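Local coordinates for protein thiol peroxidase (Aquifex aeolicus, PDB 2YZH) that probably reduces hydrogen peroxide and organic hydroperoxides to water and alcohols with electrons from thioredoxin, protecting the cell against oxidative stress, at residues A108-F111 with R112-M116; K94-C97 with E98-I102; E157-Y160 with D161-V164. One frame throughout, in Å; residues are numbered along the deposited sequence.

All three contacts are local and lie within one thioredoxin-fold peroxiredoxin domain. Along the chain contact 2 comes first, at the end of helix 90-100. Contact 1 follows where strand 106-109 runs out, and contact 3 comes last, at the start of helix 160-170. Contacts 1 and 2 belong to consecutive elements, yet their centres are about 19 Å apart. Contact 3 lies about 23 Å from contact 1, centre to centre, across the middle of the chain, and about 22 Å from contact 2. Contacts 1 and 2 both reach neighbouring subunits; none touches contact 3. Contact 2 carries Cys97, predicted to form the redox-active disulfide with Cys63, while contact 3 starts the last helix of the fold.

Contact 1 (A108-F111 with R112-M116); sequences ASDF and RYRDM
The carboxylate of Asp110 takes up two successive backbone N-H groups of the turn that follows it. Asp115 N reaches Asp110 OD1 at 2.9 Å on the syn lone pair, with a bent N-H...O angle of 135°. Met116 N gives a straighter bond to Asp110 OD2 at 2.8 Å, also from the syn side but out of the carboxylate plane. The side chain swings CG anti to the backbone N (chi1 -169°), which carries both oxygens across to the N-H groups of Asp115 and Met116. The backbone adds Arg114 N to Asp110 O at 2.9 Å. Replacing Asp110 with an alanine would probably leave the N-H groups of Asp115 and Met116 without these acceptors and let the turn shift.

Two waters fill in. One bridges Ser109 O and Arg112 N. The other donates to Asp110 OD1 and accepts from Tyr113 N. Ser109 OG accepts from Phe111 N at 3.2 Å, closing an ST turn.

Arg112 CB sits over the centre of the Phe111 ring, 4.1 Å from the centroid, in a CH-pi contact. Arg112 CG lies over a face of the Tyr113 ring. Phe111 CZ is 3.9 Å from Arg112 NE and NH2, the two planes 66° apart. The guanidinium forms a salt bridge with Glu39, and its NH2 donates to the backbone O atoms of Ala127 and Lys129 of the second subunit. Asp115 forms salt bridges with Lys118 of its own chain and with Lys118 of the third subunit.

This turn, begun by an ST turn and held by the Asp110 carboxylate, follows strand 106-109 in the central sheet of the thioredoxin fold. Its Arg112, Tyr113 and Asp115 reach other subunits.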
ATOM      1  N   ALA D 108      -0.534 -15.863 -11.679  1.00 16.58           N
ATOM      2  CA  ALA D 108      -0.491 -15.500 -10.271  1.00 14.76           C
ATOM      3  C   ALA D 108      -0.842 -14.031 -10.111  1.00 14.71           C
ATOM      4  O   ALA D 108      -0.643 -13.233 -11.031  1.00 14.38           O
ATOM      5  CB  ALA D 108       0.886 -15.791  -9.699  1.00 17.08           C
ATOM      6  N   SER D 109      -1.364 -13.689  -8.940  1.00 13.95           N
ATOM      7  CA  SER D 109      -1.786 -12.330  -8.634  1.00 12.77           C
ATOM      8  C   SER D 109      -0.837 -11.594  -7.705  1.00 13.49           C
ATOM      9  O   SER D 109      -0.326 -12.164  -6.740  1.00 11.63           O
ATOM     10  CB  SER D 109      -3.176 -12.355  -8.001  1.00 12.44           C
ATOM     11  OG  SER D 109      -3.568 -11.055  -7.604  1.00 12.36           O
ATOM     12  N   ASP D 110      -0.637 -10.310  -7.983  1.00 13.96           N
ATOM     13  CA  ASP D 110       0.250  -9.482  -7.169  1.00 13.55           C
ATOM     14  C   ASP D 110      -0.564  -8.493  -6.327  1.00 14.11           C
ATOM     15  O   ASP D 110      -0.034  -7.510  -5.813  1.00 12.64           O
ATOM     16  CB  ASP D 110       1.222  -8.732  -8.089  1.00 13.31           C
ATOM     17  CG  ASP D 110       2.337  -8.049  -7.328  1.00 15.87           C
ATOM     18  OD1 ASP D 110       2.764  -8.594  -6.288  1.00 13.27           O
ATOM     19  OD2 ASP D 110       2.801  -6.980  -7.782  1.00 16.07           O
ATOM     20  N   PHE D 111      -1.853  -8.772  -6.169  1.00 12.00           N
ATOM     21  CA  PHE D 111      -2.729  -7.882  -5.416  1.00 11.69           C
ATOM     22  C   PHE D 111      -2.353  -7.690  -3.954  1.00 11.83           C
ATOM     23  O   PHE D 111      -2.550  -6.615  -3.398  1.00 10.39           O
ATOM     24  CB  PHE D 111      -4.184  -8.388  -5.479  1.00 12.63           C
ATOM     25  CG  PHE D 111      -4.568  -9.306  -4.334  1.00 13.23           C
ATOM     26  CD1 PHE D 111      -5.159  -8.792  -3.180  1.00 12.81           C
ATOM     27  CD2 PHE D 111      -4.307 -10.673  -4.401  1.00 12.93           C
ATOM     28  CE1 PHE D 111      -5.487  -9.625  -2.105  1.00 10.67           C
ATOM     29  CE2 PHE D 111      -4.632 -11.520  -3.332  1.00 13.14           C
ATOM     30  CZ  PHE D 111      -5.223 -10.995  -2.183  1.00 11.71           C
ATOM     31  N   ARG D 112      -1.800  -8.724  -3.334  1.00 10.11           N
ATOM     32  CA  ARG D 112      -1.511  -8.640  -1.914  1.00 11.29           C
ATOM     33  C   ARG D 112      -0.379  -7.732  -1.475  1.00 12.36           C
ATOM     34  O   ARG D 112      -0.543  -6.963  -0.529  1.00 11.50           O
ATOM     35  CB  ARG D 112      -1.308 -10.052  -1.354  1.00 12.21           C
ATOM     36  CG  ARG D 112      -1.144 -10.120   0.155  1.00 10.68           C
ATOM     37  CD  ARG D 112      -1.302 -11.562   0.627  1.00 12.77           C
ATOM     38  NE  ARG D 112      -2.708 -11.964   0.635  1.00 11.32           N
ATOM     39  CZ  ARG D 112      -3.124 -13.227   0.601  1.00 13.04           C
ATOM     40  NH1 ARG D 112      -2.240 -14.218   0.549  1.00 11.57           N
ATOM     41  NH2 ARG D 112      -4.422 -13.501   0.628  1.00 10.07           N
ATOM     42  N   TYR D 113       0.753  -7.795  -2.166  1.00 11.71           N
ATOM     43  CA  TYR D 113       1.904  -6.989  -1.787  1.00 11.71           C
ATOM     44  C   TYR D 113       2.380  -6.043  -2.881  1.00 11.99           C
ATOM     45  O   TYR D 113       3.202  -5.160  -2.629  1.00 11.24           O
ATOM     46  CB  TYR D 113       3.049  -7.914  -1.389  1.00 10.93           C
ATOM     47  CG  TYR D 113       2.729  -8.807  -0.214  1.00 10.70           C
ATOM     48  CD1 TYR D 113       2.549  -8.273   1.064  1.00 12.71           C
ATOM     49  CD2 TYR D 113       2.629 -10.189  -0.371  1.00 12.08           C
ATOM     50  CE1 TYR D 113       2.280  -9.103   2.163  1.00 11.94           C
ATOM     51  CE2 TYR D 113       2.361 -11.021   0.713  1.00 10.95           C
ATOM     52  CZ  TYR D 113       2.190 -10.473   1.972  1.00 13.32           C
ATOM     53  OH  TYR D 113       1.932 -11.301   3.042  1.00 15.48           O
ATOM     54  N   ARG D 114       1.858  -6.234  -4.087  1.00 10.58           N
ATOM     55  CA  ARG D 114       2.239  -5.416  -5.234  1.00 12.63           C
ATOM     56  C   ARG D 114       3.756  -5.354  -5.327  1.00 12.25           C
ATOM     57  O   ARG D 114       4.348  -4.284  -5.511  1.00 12.97           O
ATOM     58  CB  ARG D 114       1.656  -4.002  -5.119  1.00 13.39           C
ATOM     59  CG  ARG D 114       1.653  -3.251  -6.449  1.00 16.20           C
ATOM     60  CD  ARG D 114       0.855  -1.948  -6.381  1.00 19.32           C
ATOM     61  NE  ARG D 114       1.516  -0.937  -5.557  1.00 18.73           N
ATOM     62  CZ  ARG D 114       1.027   0.281  -5.340  1.00 22.94           C
ATOM     63  NH1 ARG D 114      -0.132   0.635  -5.884  1.00 22.79           N
ATOM     64  NH2 ARG D 114       1.697   1.148  -4.593  1.00 21.39           N
ATOM     65  N   ASP D 115       4.388  -6.517  -5.205  1.00 10.14           N
ATOM     66  CA  ASP D 115       5.842  -6.598  -5.271  1.00  9.41           C
ATOM     67  C   ASP D 115       6.397  -6.294  -6.655  1.00  9.33           C
ATOM     68  O   ASP D 115       7.567  -5.952  -6.780  1.00  9.87           O
ATOM     69  CB  ASP D 115       6.333  -7.985  -4.838  1.00 10.70           C
ATOM     70  CG  ASP D 115       6.420  -8.124  -3.326  1.00 12.87           C
ATOM     71  OD1 ASP D 115       6.823  -7.143  -2.667  1.00  9.94           O
ATOM     72  OD2 ASP D 115       6.107  -9.213  -2.803  1.00 13.11           O
ATOM     73  N   MET D 116       5.577  -6.410  -7.697  1.00  9.68           N
ATOM     74  CA  MET D 116       6.095  -6.142  -9.030  1.00 10.94           C
ATOM     75  C   MET D 116       6.496  -4.679  -9.217  1.00 11.30           C
ATOM     76  O   MET D 116       7.073  -4.317 -10.240  1.00 10.54           O
ATOM     77  CB  MET D 116       5.101  -6.591 -10.108  1.00 11.42           C
ATOM     78  CG  MET D 116       4.924  -8.113 -10.156  1.00  9.42           C
ATOM     79  SD  MET D 116       6.506  -9.040 -10.139  1.00 13.77           S
ATOM     80  CE  MET D 116       7.130  -8.738 -11.809  1.00 12.84           C
TER
HETATM   81  O   HOH W   1      -0.729 -11.137  -4.297  1.00 30.04           O
HETATM   82  O   HOH W   2       1.604  -9.691  -4.123  1.00 14.45           O

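Contact 2 (K94-C97 with E98-I102); sequences KRFC and ESFNI
Arg95 O is gripped by two donors of Ser99. Ser99 N reaches Arg95 O at 3.0 Å in the regular helical bond. Ser99 OG reaches the same oxygen at 3.1 Å from the opposite face of the carbonyl plane. The hydroxyl gets there because OG stands beside its own backbone N and anti to the carbonyl carbon (chi1 -61°), which turns it back along the helix.

The neighbouring backbone bonds continue the pattern. Phe100 N donates to Phe96 O at 2.8 Å, and Glu98 N to Lys94 O at 3.0 Å. The helix ends at Phe100; Asn101 is the first residue to leave it, with positive phi. Beyond it, Ile102 N makes a weak bond to Cys97 O at 3.4 Å.

The apolar side is built on Phe96 and Phe100, one turn apart. Their rings form an offset stack, centroids 4.6 Å apart and planes at 24°. Phe96 CE1 lies over a face of the Phe100 ring, toward its rim. Ile102 CG1 meets Phe96 CE2, on the other side of CZ, obliquely, at 3.7 Å. Both rings also touch Glu64 of helix 61-73.

Glu98 crosses Lys94 obliquely, its OE2 against the Lys94 methylenes, with Glu98 OE2 3.3 Å from Lys94 CG. The opposite charges, Lys94 NZ and Glu98 OE2, are not in contact. Arg95 turns outward to form a salt bridge with Glu64 of the second subunit.

Cys97 SG is buried beside Ile102, and the disulfide predicted with Cys63 is not formed here. The segment is the C-terminal end of the helix in the beta-alpha-beta unit 80-86, 90-100, 106-109. The place of Cys97, the predicted redox partner of Cys63, in this helix is consistent with the atypical two-cysteine peroxiredoxins of the Tpx subfamily.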
ATOM      1  N   LYS D  94      -8.529 -17.610 -11.756  1.00 20.85           N
ATOM      2  CA  LYS D  94      -8.981 -18.996 -11.750  1.00 24.36           C
ATOM      3  C   LYS D  94     -10.000 -19.210 -12.868  1.00 24.06           C
ATOM      4  O   LYS D  94      -9.916 -20.179 -13.621  1.00 24.88           O
ATOM      5  CB  LYS D  94      -9.609 -19.349 -10.400  1.00 25.57           C
ATOM      6  CG  LYS D  94      -9.900 -20.833 -10.227  1.00 29.77           C
ATOM      7  CD  LYS D  94     -10.503 -21.124  -8.859  1.00 32.80           C
ATOM      8  CE  LYS D  94     -10.622 -22.619  -8.616  1.00 36.56           C
ATOM      9  NZ  LYS D  94      -9.287 -23.288  -8.652  1.00 39.06           N
ATOM     10  N   ARG D  95     -10.955 -18.293 -12.975  1.00 25.11           N
ATOM     11  CA  ARG D  95     -11.991 -18.378 -14.000  1.00 26.87           C
ATOM     12  C   ARG D  95     -11.348 -18.341 -15.384  1.00 27.34           C
ATOM     13  O   ARG D  95     -11.791 -19.034 -16.304  1.00 26.39           O
ATOM     14  CB  ARG D  95     -12.966 -17.212 -13.845  1.00 28.52           C
ATOM     15  CG  ARG D  95     -13.430 -17.015 -12.410  1.00 35.71           C
ATOM     16  CD  ARG D  95     -14.798 -17.618 -12.134  1.00 39.50           C
ATOM     17  NE  ARG D  95     -15.847 -16.614 -12.286  1.00 44.20           N
ATOM     18  CZ  ARG D  95     -17.107 -16.783 -11.903  1.00 45.58           C
ATOM     19  NH1 ARG D  95     -17.487 -17.923 -11.342  1.00 47.37           N
ATOM     20  NH2 ARG D  95     -17.986 -15.804 -12.073  1.00 47.37           N
ATOM     21  N   PHE D  96     -10.300 -17.533 -15.523  1.00 26.57           N
ATOM     22  CA  PHE D  96      -9.592 -17.419 -16.790  1.00 27.00           C
ATOM     23  C   PHE D  96      -8.990 -18.759 -17.191  1.00 27.90           C
ATOM     24  O   PHE D  96      -9.238 -19.259 -18.287  1.00 26.42           O
ATOM     25  CB  PHE D  96      -8.469 -16.385 -16.694  1.00 27.58           C
ATOM     26  CG  PHE D  96      -7.583 -16.348 -17.907  1.00 26.93           C
ATOM     27  CD1 PHE D  96      -8.035 -15.790 -19.098  1.00 27.48           C
ATOM     28  CD2 PHE D  96      -6.309 -16.904 -17.870  1.00 27.31           C
ATOM     29  CE1 PHE D  96      -7.229 -15.788 -20.238  1.00 28.03           C
ATOM     30  CE2 PHE D  96      -5.497 -16.908 -19.004  1.00 27.34           C
ATOM     31  CZ  PHE D  96      -5.959 -16.349 -20.190  1.00 27.19           C
ATOM     32  N   CYS D  97      -8.183 -19.327 -16.300  1.00 28.80           N
ATOM     33  CA  CYS D  97      -7.542 -20.610 -16.563  1.00 31.82           C
ATOM     34  C   CYS D  97      -8.554 -21.679 -16.931  1.00 33.06           C
ATOM     35  O   CYS D  97      -8.320 -22.485 -17.831  1.00 34.07           O
ATOM     36  CB  CYS D  97      -6.748 -21.065 -15.342  1.00 32.20           C
ATOM     37  SG  CYS D  97      -5.305 -20.056 -15.016  1.00 34.23           S
ATOM     38  N   GLU D  98      -9.682 -21.685 -16.229  1.00 35.39           N
ATOM     39  CA  GLU D  98     -10.727 -22.662 -16.491  1.00 38.01           C
ATOM     40  C   GLU D  98     -11.318 -22.486 -17.888  1.00 37.86           C
ATOM     41  O   GLU D  98     -11.564 -23.465 -18.590  1.00 38.91           O
ATOM     42  CB  GLU D  98     -11.827 -22.552 -15.431  1.00 40.33           C
ATOM     43  CG  GLU D  98     -11.349 -22.882 -14.022  1.00 44.51           C
ATOM     44  CD  GLU D  98     -12.475 -22.899 -13.003  1.00 47.32           C
ATOM     45  OE1 GLU D  98     -13.466 -23.622 -13.230  1.00 50.47           O
ATOM     46  OE2 GLU D  98     -12.368 -22.199 -11.974  1.00 48.56           O
ATOM     47  N   SER D  99     -11.528 -21.237 -18.294  1.00 37.17           N
ATOM     48  CA  SER D  99     -12.099 -20.948 -19.607  1.00 36.18           C
ATOM     49  C   SER D  99     -11.115 -21.100 -20.762  1.00 35.82           C
ATOM     50  O   SER D  99     -11.511 -21.468 -21.868  1.00 36.38           O
ATOM     51  CB  SER D  99     -12.676 -19.530 -19.630  1.00 36.56           C
ATOM     52  OG  SER D  99     -13.715 -19.387 -18.679  1.00 39.80           O
ATOM     53  N   PHE D 100      -9.839 -20.816 -20.516  1.00 34.51           N
ATOM     54  CA  PHE D 100      -8.827 -20.910 -21.567  1.00 34.43           C
ATOM     55  C   PHE D 100      -7.902 -22.117 -21.458  1.00 34.62           C
ATOM     56  O   PHE D 100      -6.939 -22.236 -22.216  1.00 34.67           O
ATOM     57  CB  PHE D 100      -7.981 -19.633 -21.609  1.00 34.22           C
ATOM     58  CG  PHE D 100      -8.695 -18.450 -22.202  1.00 35.84           C
ATOM     59  CD1 PHE D 100      -9.759 -17.854 -21.535  1.00 35.82           C
ATOM     60  CD2 PHE D 100      -8.306 -17.934 -23.434  1.00 36.36           C
ATOM     61  CE1 PHE D 100     -10.426 -16.759 -22.085  1.00 35.99           C
ATOM     62  CE2 PHE D 100      -8.964 -16.839 -23.996  1.00 36.49           C
ATOM     63  CZ  PHE D 100     -10.027 -16.252 -23.318  1.00 36.35           C
ATOM     64  N   ASN D 101      -8.196 -23.006 -20.516  1.00 34.05           N
ATOM     65  CA  ASN D 101      -7.394 -24.209 -20.308  1.00 34.40           C
ATOM     66  C   ASN D 101      -5.887 -23.948 -20.331  1.00 33.19           C
ATOM     67  O   ASN D 101      -5.165 -24.488 -21.167  1.00 32.23           O
ATOM     68  CB  ASN D 101      -7.743 -25.262 -21.364  1.00 36.39           C
ATOM     69  CG  ASN D 101      -7.010 -26.569 -21.142  1.00 36.96           C
ATOM     70  OD1 ASN D 101      -7.137 -27.192 -20.087  1.00 38.43           O
ATOM     71  ND2 ASN D 101      -6.233 -26.988 -22.134  1.00 37.11           N
ATOM     72  N   ILE D 102      -5.413 -23.122 -19.407  1.00 31.65           N
ATOM     73  CA  ILE D 102      -3.990 -22.809 -19.327  1.00 30.33           C
ATOM     74  C   ILE D 102      -3.326 -23.810 -18.385  1.00 30.61           C
ATOM     75  O   ILE D 102      -3.559 -23.779 -17.175  1.00 30.48           O
ATOM     76  CB  ILE D 102      -3.770 -21.376 -18.790  1.00 30.35           C
ATOM     77  CG1 ILE D 102      -4.463 -20.369 -19.709  1.00 28.84           C
ATOM     78  CG2 ILE D 102      -2.279 -21.066 -18.710  1.00 29.02           C
ATOM     79  CD1 ILE D 102      -3.890 -20.338 -21.112  1.00 26.15           C
TER

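Contact 3 (E157-Y160 with D161-V164); sequences EPNY and DEVV
Tyr160 O opens the helical bonding, accepting from Val164 N at 3.2 Å with an N-H...O angle of 171° and weakly from Val163 N. Just before it, Asn159 is the N-cap. Its OD1 accepts from Glu162 N at 2.9 Å, with the donor 38° out of the amide plane. With CG anti to the backbone N (chi1 -178°), the amide leans over the first turn and its OD1 also meets Glu162 CB at 3.3 Å. The side chains of Asn159 and Glu162 cross at about a right angle. The carboxylate of Glu162 is hydrogen-bonded to Tyr147.

The Tyr160 ring turns back over the preceding loop. Tyr160 OH donates to Glu157 OE1 at 2.8 Å, on the anti lone pair of OE1, and Pro158 CG lies above one face of the ring, toward the rim. Val163 CG2 rests 3.5 Å from Asn159 O.

The start of helix 160-170 is thus tied to its incoming loop. Glu157 also forms a salt bridge with Lys69 of helix 61-73, and Phe70 of that helix meets Tyr160 edge-to-face. Val163 packs on strands 135-139 and 145-150, while Val164 touches Ile73, at the end of helix 61-73.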
ATOM      1  N   GLU D 157       0.804  -6.331 -28.390  1.00 18.57           N
ATOM      2  CA  GLU D 157       1.288  -7.614 -27.893  1.00 20.05           C
ATOM      3  C   GLU D 157       2.810  -7.569 -27.904  1.00 18.34           C
ATOM      4  O   GLU D 157       3.408  -6.774 -28.629  1.00 19.28           O
ATOM      5  CB  GLU D 157       0.780  -8.753 -28.785  1.00 18.83           C
ATOM      6  CG  GLU D 157      -0.725  -8.970 -28.713  1.00 23.03           C
ATOM      7  CD  GLU D 157      -1.213 -10.013 -29.703  1.00 25.90           C
ATOM      8  OE1 GLU D 157      -0.676 -11.141 -29.689  1.00 26.65           O
ATOM      9  OE2 GLU D 157      -2.132  -9.705 -30.495  1.00 28.87           O
ATOM     10  N   PRO D 158       3.465  -8.411 -27.091  1.00 19.07           N
ATOM     11  CA  PRO D 158       4.929  -8.402 -27.070  1.00 18.33           C
ATOM     12  C   PRO D 158       5.510  -9.206 -28.227  1.00 20.75           C
ATOM     13  O   PRO D 158       4.767  -9.788 -29.018  1.00 19.62           O
ATOM     14  CB  PRO D 158       5.250  -9.041 -25.725  1.00 20.35           C
ATOM     15  CG  PRO D 158       4.188 -10.079 -25.614  1.00 17.58           C
ATOM     16  CD  PRO D 158       2.932  -9.336 -26.072  1.00 18.29           C
ATOM     17  N   ASN D 159       6.836  -9.218 -28.321  1.00 22.08           N
ATOM     18  CA  ASN D 159       7.535  -9.988 -29.340  1.00 24.29           C
ATOM     19  C   ASN D 159       7.737 -11.359 -28.694  1.00 24.45           C
ATOM     20  O   ASN D 159       8.587 -11.521 -27.820  1.00 22.21           O
ATOM     21  CB  ASN D 159       8.893  -9.362 -29.651  1.00 27.86           C
ATOM     22  CG  ASN D 159       9.647 -10.109 -30.736  1.00 31.30           C
ATOM     23  OD1 ASN D 159       9.702 -11.341 -30.739  1.00 35.27           O
ATOM     24  ND2 ASN D 159      10.245  -9.364 -31.659  1.00 33.89           N
ATOM     25  N   TYR D 160       6.946 -12.335 -29.122  1.00 25.14           N
ATOM     26  CA  TYR D 160       7.008 -13.682 -28.564  1.00 25.67           C
ATOM     27  C   TYR D 160       8.276 -14.468 -28.899  1.00 26.32           C
ATOM     28  O   TYR D 160       8.938 -14.998 -28.009  1.00 25.58           O
ATOM     29  CB  TYR D 160       5.780 -14.467 -29.020  1.00 25.31           C
ATOM     30  CG  TYR D 160       4.468 -13.830 -28.620  1.00 24.52           C
ATOM     31  CD1 TYR D 160       3.932 -14.022 -27.342  1.00 23.41           C
ATOM     32  CD2 TYR D 160       3.758 -13.033 -29.518  1.00 25.07           C
ATOM     33  CE1 TYR D 160       2.717 -13.439 -26.974  1.00 24.47           C
ATOM     34  CE2 TYR D 160       2.545 -12.444 -29.159  1.00 23.77           C
ATOM     35  CZ  TYR D 160       2.030 -12.654 -27.887  1.00 23.89           C
ATOM     36  OH  TYR D 160       0.819 -12.100 -27.544  1.00 23.58           O
ATOM     37  N   ASP D 161       8.614 -14.544 -30.183  1.00 28.74           N
ATOM     38  CA  ASP D 161       9.789 -15.287 -30.625  1.00 29.60           C
ATOM     39  C   ASP D 161      11.068 -14.900 -29.893  1.00 28.42           C
ATOM     40  O   ASP D 161      11.853 -15.765 -29.507  1.00 27.68           O
ATOM     41  CB  ASP D 161       9.996 -15.102 -32.131  1.00 33.15           C
ATOM     42  CG  ASP D 161       8.815 -15.591 -32.941  1.00 37.32           C
ATOM     43  OD1 ASP D 161       8.399 -16.754 -32.739  1.00 38.17           O
ATOM     44  OD2 ASP D 161       8.307 -14.814 -33.780  1.00 39.31           O
ATOM     45  N   GLU D 162      11.275 -13.601 -29.712  1.00 28.11           N
ATOM     46  CA  GLU D 162      12.468 -13.102 -29.039  1.00 29.08           C
ATOM     47  C   GLU D 162      12.627 -13.732 -27.659  1.00 26.59           C
ATOM     48  O   GLU D 162      13.727 -14.107 -27.255  1.00 27.73           O
ATOM     49  CB  GLU D 162      12.399 -11.575 -28.916  1.00 30.34           C
ATOM     50  CG  GLU D 162      13.651 -10.937 -28.341  1.00 35.25           C
ATOM     51  CD  GLU D 162      13.596  -9.421 -28.367  1.00 37.66           C
ATOM     52  OE1 GLU D 162      13.505  -8.845 -29.474  1.00 40.29           O
ATOM     53  OE2 GLU D 162      13.641  -8.804 -27.283  1.00 36.78           O
ATOM     54  N   VAL D 163      11.519 -13.850 -26.939  1.00 26.29           N
ATOM     55  CA  VAL D 163      11.538 -14.443 -25.610  1.00 24.77           C
ATOM     56  C   VAL D 163      11.928 -15.920 -25.707  1.00 25.97           C
ATOM     57  O   VAL D 163      12.882 -16.366 -25.067  1.00 25.78           O
ATOM     58  CB  VAL D 163      10.153 -14.324 -24.937  1.00 23.59           C
ATOM     59  CG1 VAL D 163      10.178 -14.984 -23.580  1.00 22.70           C
ATOM     60  CG2 VAL D 163       9.759 -12.854 -24.806  1.00 22.60           C
ATOM     61  N   VAL D 164      11.187 -16.666 -26.521  1.00 27.16           N
ATOM     62  CA  VAL D 164      11.436 -18.094 -26.708  1.00 28.77           C
ATOM     63  C   VAL D 164      12.897 -18.399 -27.030  1.00 28.25           C
ATOM     64  O   VAL D 164      13.497 -19.284 -26.424  1.00 28.19           O
ATOM     65  CB  VAL D 164      10.557 -18.665 -27.840  1.00 30.27           C
ATOM     66  CG1 VAL D 164      10.867 -20.143 -28.049  1.00 31.54           C
ATOM     67  CG2 VAL D 164       9.089 -18.475 -27.499  1.00 30.29           C
TER